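Local coordinates for protein 3,4-dihydroxybenzoate decarboxylase (Enterobacter cloacae, PDB 5NY5) that probably decarboxylates 3,4-dihydroxybenzoate to catechol, and carboxylates catechols in the para position, with the help of prenylated FMN and a manganese ion, at residues A[165-170]-A[231-236]; A[152-157]-A[206-211]; A[394-399]-A[454-459]. All coordinates share one frame; numbering follows the deposited sequence.

Contact 1 of 3, residues A[165-170]-A[231-236]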
loop_
_atom_site.group_PDB
_atom_site.type_symbol
_atom_site.label_atom_id
_atom_site.label_comp_id
_atom_site.label_asym_id
_atom_site.label_seq_id
_atom_site.Cartn_x
_atom_site.Cartn_y
_atom_site.Cartn_z
ATOM N N THR A 165 -3.548 -3.856 50.791
ATOM C CA THR A 165 -4.881 -3.326 50.551
ATOM C C THR A 165 -5.040 -2.914 49.094
ATOM O O THR A 165 -4.062 -2.670 48.380
ATOM C CB THR A 165 -5.168 -2.121 51.454
ATOM O OG1 THR A 165 -4.304 -1.036 51.093
ATOM C CG2 THR A 165 -4.936 -2.480 52.912
ATOM N N ASP A 166 -6.296 -2.831 48.662
ATOM C CA ASP A 166 -6.622 -2.387 47.314
ATOM C C ASP A 166 -7.955 -1.659 47.345
ATOM O O ASP A 166 -8.940 -2.189 47.871
ATOM C CB ASP A 166 -6.687 -3.567 46.339
ATOM C CG ASP A 166 -6.888 -3.124 44.905
ATOM O OD1 ASP A 166 -6.260 -2.124 44.499
ATOM O OD2 ASP A 166 -7.675 -3.775 44.185
ATOM N N VAL A 167 -7.985 -0.449 46.794
ATOM C CA VAL A 167 -9.212 0.325 46.659
ATOM C C VAL A 167 -9.427 0.601 45.176
ATOM O O VAL A 167 -8.486 0.967 44.461
ATOM C CB VAL A 167 -9.169 1.620 47.497
ATOM C CG1 VAL A 167 -8.123 1.512 48.606
ATOM C CG2 VAL A 167 -8.946 2.861 46.650
ATOM N N THR A 168 -10.653 0.376 44.709
ATOM C CA THR A 168 -10.959 0.428 43.287
ATOM C C THR A 168 -12.416 0.826 43.098
ATOM O O THR A 168 -13.192 0.897 44.054
ATOM C CB THR A 168 -10.690 -0.917 42.602
ATOM O OG1 THR A 168 -11.068 -1.986 43.479
ATOM C CG2 THR A 168 -9.224 -1.057 42.231
ATOM N N ILE A 169 -12.781 1.071 41.843
ATOM C CA ILE A 169 -14.139 1.447 41.464
ATOM C C ILE A 169 -14.737 0.321 40.634
ATOM O O ILE A 169 -14.147 -0.103 39.633
ATOM C CB ILE A 169 -14.164 2.775 40.690
ATOM C CG1 ILE A 169 -13.568 3.898 41.541
ATOM C CG2 ILE A 169 -15.587 3.122 40.274
ATOM C CD1 ILE A 169 -13.718 5.277 40.935
ATOM N N HIS A 170 -15.906 -0.158 41.048
ATOM C CA HIS A 170 -16.606 -1.237 40.371
ATOM C C HIS A 170 -18.056 -0.837 40.154
ATOM O O HIS A 170 -18.544 0.152 40.707
ATOM C CB HIS A 170 -16.547 -2.542 41.177
ATOM C CG HIS A 170 -15.165 -2.948 41.580
ATOM N ND1 HIS A 170 -14.530 -4.051 41.053
ATOM C CD2 HIS A 170 -14.298 -2.403 42.465
ATOM C CE1 HIS A 170 -13.330 -4.165 41.594
ATOM N NE2 HIS A 170 -13.165 -3.178 42.455
ATOM N N TYR A 231 -3.783 1.728 51.721
ATOM C CA TYR A 231 -4.937 2.222 50.966
ATOM C C TYR A 231 -4.520 3.407 50.097
ATOM O O TYR A 231 -5.126 4.480 50.122
ATOM C CB TYR A 231 -6.091 2.598 51.898
ATOM C CG TYR A 231 -6.600 1.470 52.770
ATOM C CD1 TYR A 231 -7.556 0.579 52.299
ATOM C CD2 TYR A 231 -6.137 1.307 54.070
ATOM C CE1 TYR A 231 -8.027 -0.448 53.093
ATOM C CE2 TYR A 231 -6.604 0.283 54.870
ATOM C CZ TYR A 231 -7.548 -0.591 54.378
ATOM O OH TYR A 231 -8.015 -1.610 55.171
ATOM N N ASN A 232 -3.457 3.195 49.317
ATOM C CA ASN A 232 -2.673 4.302 48.779
ATOM C C ASN A 232 -3.421 5.133 47.746
ATOM O O ASN A 232 -3.082 6.307 47.560
ATOM C CB ASN A 232 -1.376 3.766 48.180
ATOM C CG ASN A 232 -0.542 3.003 49.193
ATOM O OD1 ASN A 232 -0.700 1.792 49.362
ATOM N ND2 ASN A 232 0.351 3.710 49.875
ATOM N N GLU A 233 -4.422 4.568 47.069
ATOM C CA GLU A 233 -5.176 5.368 46.112
ATOM C C GLU A 233 -5.923 6.507 46.790
ATOM O O GLU A 233 -6.281 7.483 46.123
ATOM C CB GLU A 233 -6.151 4.489 45.329
ATOM C CG GLU A 233 -5.484 3.503 44.385
ATOM C CD GLU A 233 -5.115 2.201 45.063
ATOM O OE1 GLU A 233 -5.652 1.148 44.658
ATOM O OE2 GLU A 233 -4.296 2.229 46.004
ATOM N N LEU A 234 -6.157 6.406 48.099
ATOM C CA LEU A 234 -6.754 7.497 48.855
ATOM C C LEU A 234 -5.767 8.617 49.139
ATOM O O LEU A 234 -6.189 9.718 49.511
ATOM C CB LEU A 234 -7.326 6.972 50.171
ATOM C CG LEU A 234 -8.426 5.916 50.061
ATOM C CD1 LEU A 234 -8.852 5.441 51.436
ATOM C CD2 LEU A 234 -9.616 6.467 49.300
ATOM N N GLY A 235 -4.467 8.363 48.980
ATOM C CA GLY A 235 -3.473 9.390 49.231
ATOM C C GLY A 235 -3.550 10.562 48.280
ATOM O O GLY A 235 -3.115 11.664 48.631
ATOM N N VAL A 236 -4.096 10.351 47.081
ATOM C CA VAL A 236 -4.246 11.445 46.130
ATOM C C VAL A 236 -5.280 12.443 46.631
ATOM O O VAL A 236 -5.046 13.657 46.632
ATOM C CB VAL A 236 -4.615 10.898 44.740
ATOM C CG1 VAL A 236 -4.532 11.998 43.694
ATOM C CG2 VAL A 236 -3.712 9.733 44.373
HETATM O O HOH W 1 -4.119 -0.947 45.132
#
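Thr165 and Tyr231 meet with their side chains at about a right angle. The CG2 methyl of Thr165 lies over one face of the Tyr231 ring, 3.7 Å from the ring centroid and displaced toward the rim, a CH-pi contact. OG1 of the same threonine accepts a bent hydrogen bond from Tyr231 N at 2.9 Å. This OG1 lies between the backbone N and the carbonyl carbon of Thr165 (chi1 66°). Val167 CG1 reaches the edge of the ring, 3.9 Å from Tyr231 CD1. Val167 CG2 packs on Glu233 CB, the two side chains passing antiparallel.

Asp166 and Glu233 are manganese ligands; the metal is absent here. Their carboxylate planes are 34° apart, and Asp166 OD1 comes within 3.3 Å of Glu233 OE1. A water donates to both oxygens and bridges the carboxylates. The Glu233 chain bends at CD (chi2 87°). Its OE1 lies 2.8 Å from Val167 O, two acceptors without a bond. The other oxygen of Asp166, OD2, accepts from Ile190 N at the start of helix 189-199, beside His189, the third manganese ligand. Tyr231 OH bonds Glu255. Strand 165-174 is paired with strand 148-157, and the turn 231-234 leads into helix 234-241.

Contact 2 of 3, residues A[152-157]-A[206-211]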
loop_
_atom_site.group_PDB
_atom_site.type_symbol
_atom_site.label_atom_id
_atom_site.label_comp_id
_atom_site.label_asym_id
_atom_site.label_seq_id
_atom_site.Cartn_x
_atom_site.Cartn_y
_atom_site.Cartn_z
ATOM N N GLY A 152 -19.305 2.538 42.974
ATOM C CA GLY A 152 -18.971 1.914 44.235
ATOM C C GLY A 152 -17.475 1.816 44.452
ATOM O O GLY A 152 -16.795 1.035 43.780
ATOM N N LEU A 153 -16.950 2.616 45.375
ATOM C CA LEU A 153 -15.539 2.548 45.740
ATOM C C LEU A 153 -15.352 1.379 46.698
ATOM O O LEU A 153 -15.813 1.428 47.843
ATOM C CB LEU A 153 -15.082 3.859 46.371
ATOM C CG LEU A 153 -13.599 3.929 46.733
ATOM C CD1 LEU A 153 -12.754 4.151 45.494
ATOM C CD2 LEU A 153 -13.343 5.012 47.758
ATOM N N VAL A 154 -14.679 0.330 46.239
ATOM C CA VAL A 154 -14.562 -0.918 46.983
ATOM C C VAL A 154 -13.221 -0.954 47.701
ATOM O O VAL A 154 -12.170 -0.750 47.082
ATOM C CB VAL A 154 -14.719 -2.134 46.056
ATOM C CG1 VAL A 154 -14.548 -3.419 46.844
ATOM C CG2 VAL A 154 -16.074 -2.104 45.375
ATOM N N LEU A 155 -13.258 -1.211 49.006
ATOM C CA LEU A 155 -12.065 -1.436 49.808
ATOM C C LEU A 155 -11.943 -2.921 50.118
ATOM O O LEU A 155 -12.942 -3.588 50.401
ATOM C CB LEU A 155 -12.111 -0.637 51.115
ATOM C CG LEU A 155 -12.432 0.856 51.047
ATOM C CD1 LEU A 155 -12.318 1.496 52.419
ATOM C CD2 LEU A 155 -11.527 1.560 50.071
ATOM N N ALA A 156 -10.718 -3.438 50.062
ATOM C CA ALA A 156 -10.480 -4.847 50.341
ATOM C C ALA A 156 -9.038 -5.029 50.788
ATOM O O ALA A 156 -8.171 -4.198 50.508
ATOM C CB ALA A 156 -10.783 -5.720 49.120
ATOM N N SER A 157 -8.793 -6.136 51.489
ATOM C CA SER A 157 -7.468 -6.451 51.998
ATOM C C SER A 157 -7.167 -7.924 51.768
ATOM O O SER A 157 -8.074 -8.758 51.700
ATOM C CB SER A 157 -7.339 -6.121 53.489
ATOM O OG SER A 157 -7.358 -4.722 53.701
ATOM N N VAL A 206 -15.569 -7.070 52.049
ATOM C CA VAL A 206 -15.403 -5.849 51.272
ATOM C C VAL A 206 -16.387 -4.801 51.772
ATOM O O VAL A 206 -17.421 -5.115 52.364
ATOM C CB VAL A 206 -15.610 -6.082 49.758
ATOM C CG1 VAL A 206 -14.520 -6.985 49.195
ATOM C CG2 VAL A 206 -16.987 -6.672 49.499
ATOM N N THR A 207 -16.045 -3.539 51.531
ATOM C CA THR A 207 -16.950 -2.422 51.749
ATOM C C THR A 207 -17.116 -1.658 50.444
ATOM O O THR A 207 -16.149 -1.457 49.704
ATOM C CB THR A 207 -16.447 -1.472 52.839
ATOM O OG1 THR A 207 -15.292 -0.768 52.367
ATOM C CG2 THR A 207 -16.090 -2.248 54.096
ATOM N N ILE A 208 -18.343 -1.240 50.169
ATOM C CA ILE A 208 -18.688 -0.532 48.944
ATOM C C ILE A 208 -19.069 0.886 49.336
ATOM O O ILE A 208 -20.142 1.118 49.906
ATOM C CB ILE A 208 -19.821 -1.235 48.190
ATOM C CG1 ILE A 208 -19.453 -2.702 47.971
ATOM C CG2 ILE A 208 -20.085 -0.541 46.869
ATOM C CD1 ILE A 208 -20.640 -3.619 47.860
ATOM N N ASN A 209 -18.193 1.836 49.031
ATOM C CA ASN A 209 -18.330 3.212 49.487
ATOM C C ASN A 209 -18.885 4.065 48.355
ATOM O O ASN A 209 -18.290 4.133 47.276
ATOM C CB ASN A 209 -16.982 3.752 49.959
ATOM C CG ASN A 209 -16.314 2.840 50.971
ATOM O OD1 ASN A 209 -16.350 3.098 52.172
ATOM N ND2 ASN A 209 -15.704 1.764 50.489
HETATM N N MSE A 210 -20.020 4.712 48.602
HETATM C CA MSE A 210 -20.682 5.516 47.581
HETATM C C MSE A 210 -21.094 6.884 48.122
HETATM O O MSE A 210 -21.526 7.003 49.266
HETATM C CB MSE A 210 -21.902 4.776 47.035
HETATM C CG MSE A 210 -21.588 3.407 46.460
HETATM SE SE MSE A 210 -23.167 2.443 45.860
HETATM C CE MSE A 210 -24.127 2.355 47.552
ATOM N N GLY A 211 -20.966 7.911 47.286
ATOM C CA GLY A 211 -21.257 9.271 47.699
ATOM C C GLY A 211 -20.068 9.903 48.388
ATOM O O GLY A 211 -20.047 10.025 49.617
#
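Leu153 and Asn209 form a hydrogen-bonded antiparallel pair, with Leu153 N giving to Asn209 O at 2.8 Å and Asn209 N giving to Leu153 O. The Asn209 side chain adds a further link. Its CB lies 3.4 Å from Leu153 O. CG, anti to the carbonyl carbon (chi1 -52°), is 3.5 Å from Leu153 O. At the tip, ND2 donates to Leu153 O at 2.7 Å, nearly straight (174°) and in the plane of the amide. That oxygen is thus gripped twice, by Asn209 N and ND2, which arrive from opposite faces of its carbonyl plane. ND2 also donates to Thr207 OG1 and touches Leu155 CG at 3.4 Å. OD1 accepts from Ile258 N, so both ends of the amide are bonded and its rotation is fixed.

Thr207 and Leu155 make the next hydrogen-bonded pair. Leu155 N bonds Thr207 O at 3.0 Å, and the return bond is weak. Thr207 OG1 lies against Leu155 CB and is also bonded to Lys256 O. On the other face of the sheet, Val154 CG2 approaches Ile208 CG1, and Ile208 CG2 rests on Gly152 CA.

The pair belongs to the antiparallel sheet of the Rift-related domain, of the FMN-binding clan. Val154 touches His170, which binds prenylated FMN, absent here. Strand 148-157 also pairs with strand 165-174, which carries His170, and strand 204-210 with strand 263-269.

Contact 3 of 3, residues A[394-399]-A[454-459]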
loop_
_atom_site.group_PDB
_atom_site.type_symbol
_atom_site.label_atom_id
_atom_site.label_comp_id
_atom_site.label_asym_id
_atom_site.label_seq_id
_atom_site.Cartn_x
_atom_site.Cartn_y
_atom_site.Cartn_z
ATOM N N GLU A 394 -4.788 0.447 25.481
ATOM C CA GLU A 394 -6.180 0.465 25.052
ATOM C C GLU A 394 -6.499 1.637 24.134
ATOM O O GLU A 394 -7.639 1.752 23.679
ATOM C CB GLU A 394 -7.100 0.474 26.271
ATOM C CG GLU A 394 -7.151 -0.870 26.979
ATOM C CD GLU A 394 -7.724 -0.783 28.377
ATOM O OE1 GLU A 394 -7.833 0.340 28.908
ATOM O OE2 GLU A 394 -8.060 -1.841 28.947
ATOM N N LEU A 395 -5.528 2.499 23.855
ATOM C CA LEU A 395 -5.699 3.515 22.832
ATOM C C LEU A 395 -5.817 2.870 21.457
ATOM O O LEU A 395 -5.225 1.824 21.185
ATOM C CB LEU A 395 -4.524 4.487 22.840
ATOM C CG LEU A 395 -4.583 5.642 23.831
ATOM C CD1 LEU A 395 -3.204 6.237 24.018
ATOM C CD2 LEU A 395 -5.555 6.692 23.324
ATOM N N LYS A 396 -6.593 3.507 20.585
ATOM C CA LYS A 396 -6.763 3.046 19.215
ATOM C C LYS A 396 -6.176 4.010 18.196
ATOM O O LYS A 396 -5.420 3.592 17.320
ATOM C CB LYS A 396 -8.250 2.812 18.913
ATOM C CG LYS A 396 -8.515 2.202 17.551
ATOM C CD LYS A 396 -9.974 1.866 17.388
ATOM C CE LYS A 396 -10.275 1.308 16.015
ATOM N NZ LYS A 396 -11.733 1.105 15.832
ATOM N N ASN A 397 -6.496 5.295 18.290
ATOM C CA ASN A 397 -6.020 6.275 17.328
ATOM C C ASN A 397 -5.345 7.433 18.047
ATOM O O ASN A 397 -5.682 7.763 19.186
ATOM C CB ASN A 397 -7.163 6.797 16.454
ATOM C CG ASN A 397 -7.762 5.717 15.581
ATOM O OD1 ASN A 397 -7.049 4.865 15.056
ATOM N ND2 ASN A 397 -9.077 5.741 15.427
ATOM N N ILE A 398 -4.381 8.039 17.364
ATOM C CA ILE A 398 -3.672 9.214 17.848
ATOM C C ILE A 398 -3.774 10.297 16.786
ATOM O O ILE A 398 -3.641 10.020 15.590
ATOM C CB ILE A 398 -2.192 8.906 18.158
ATOM C CG1 ILE A 398 -2.078 7.820 19.229
ATOM C CG2 ILE A 398 -1.458 10.163 18.586
ATOM C CD1 ILE A 398 -2.669 8.213 20.551
ATOM N N ILE A 399 -4.013 11.530 17.219
ATOM C CA ILE A 399 -3.950 12.692 16.347
ATOM C C ILE A 399 -2.905 13.642 16.909
ATOM O O ILE A 399 -2.953 13.994 18.092
ATOM C CB ILE A 399 -5.319 13.382 16.214
ATOM C CG1 ILE A 399 -6.315 12.434 15.546
ATOM C CG2 ILE A 399 -5.190 14.655 15.407
ATOM C CD1 ILE A 399 -7.711 12.974 15.447
ATOM N N GLY A 454 -11.040 -7.835 20.198
ATOM C CA GLY A 454 -10.188 -6.964 20.974
ATOM C C GLY A 454 -8.890 -6.577 20.307
ATOM O O GLY A 454 -8.086 -5.870 20.925
ATOM N N ILE A 455 -8.654 -7.021 19.077
ATOM C CA ILE A 455 -7.481 -6.637 18.307
ATOM C C ILE A 455 -7.920 -5.634 17.256
ATOM O O ILE A 455 -9.030 -5.714 16.721
ATOM C CB ILE A 455 -6.797 -7.862 17.664
ATOM C CG1 ILE A 455 -6.529 -8.929 18.723
ATOM C CG2 ILE A 455 -5.503 -7.457 16.975
ATOM C CD1 ILE A 455 -5.924 -10.188 18.177
ATOM N N SER A 456 -7.043 -4.679 16.961
ATOM C CA SER A 456 -7.414 -3.568 16.102
ATOM C C SER A 456 -6.244 -3.160 15.223
ATOM O O SER A 456 -5.089 -3.501 15.480
ATOM C CB SER A 456 -7.875 -2.362 16.928
ATOM O OG SER A 456 -8.148 -1.245 16.106
ATOM N N CYS A 457 -6.573 -2.420 14.173
ATOM C CA CYS A 457 -5.606 -1.576 13.497
ATOM C C CYS A 457 -5.588 -0.235 14.215
ATOM O O CYS A 457 -6.644 0.337 14.500
ATOM C CB CYS A 457 -5.967 -1.402 12.023
ATOM S SG CYS A 457 -4.878 -0.307 11.100
ATOM N N LYS A 458 -4.397 0.245 14.540
ATOM C CA LYS A 458 -4.230 1.510 15.233
ATOM C C LYS A 458 -3.604 2.513 14.278
ATOM O O LYS A 458 -2.671 2.181 13.546
ATOM C CB LYS A 458 -3.373 1.329 16.485
ATOM C CG LYS A 458 -3.905 0.237 17.403
ATOM C CD LYS A 458 -3.325 0.319 18.802
ATOM C CE LYS A 458 -3.993 -0.688 19.723
ATOM N NZ LYS A 458 -3.590 -0.497 21.142
ATOM N N THR A 459 -4.134 3.730 14.269
ATOM C CA THR A 459 -3.806 4.711 13.245
ATOM C C THR A 459 -3.256 5.973 13.886
ATOM O O THR A 459 -3.816 6.477 14.864
ATOM C CB THR A 459 -5.036 5.041 12.392
ATOM O OG1 THR A 459 -5.612 3.826 11.900
ATOM C CG2 THR A 459 -4.647 5.909 11.213
HETATM O O HOH W 2 -7.298 2.248 12.770
#
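Thr459 and Asn397 are a parallel bridge pair whose side chains lie side by side and point the same way. Among the backbone bonds, Ile398 N gives to Thr459 O at 3.0 Å, and Thr459 N gives to Lys396 O in a weak bond. Side chains add to this. Asn397 OD1 accepts from the same Thr459 N at 3.2 Å, in the plane of its amide carbonyl, so one N-H is shared by two acceptors. Lys458, extended beyond CG, runs past the carbonyl oxygens of Lys396 and Leu395, and its NZ donates to Leu395 O at 2.8 Å, close to the line of the C=O bond. NZ also bonds Arg434 O on strand 427-434. Ser456 OG donates to Cys457 O and has a weak bond to Gln422 of the second subunit.

The mixed five-stranded sheet of the UbiD C-terminal domain has strand 397-401 in its middle, between 365-370 and its parallel neighbour 455-462. Strand 427-434 flanks the latter.

Water 2 lies 2.5 Å from Thr459 OG1 and is close to Cys457 O. In the packing, Lys396 CE passes Ser456 OG at 3.3 Å. The Lys396 ammonium group goes on to a salt bridge with Asp439 and to Thr418 O and Met421 O of the second subunit. Gln422 of that subunit accepts a bond from Cys457 N.

In the fold
After the N-terminal helices and strands, the chain enters strand 148-157 and then strand 165-174, its neighbour in the same antiparallel sheet. Contact 2 closes the first loop when strand 204-210 returns to 152-157. Contact 1 closes the second, when 231-236 comes back to 165-170. The two loops cross, because their segments alternate along the chain. Their centres are 9 Å apart and they touch directly, Thr168 O lying 2.7 Å from Val154 N. Together they tie sheet, turn and helix 234-241 within the Rift-related domain. Contact 3 follows in series. It closes a later loop in the C-terminal domain, its centre about 29 Å from that of contact 1.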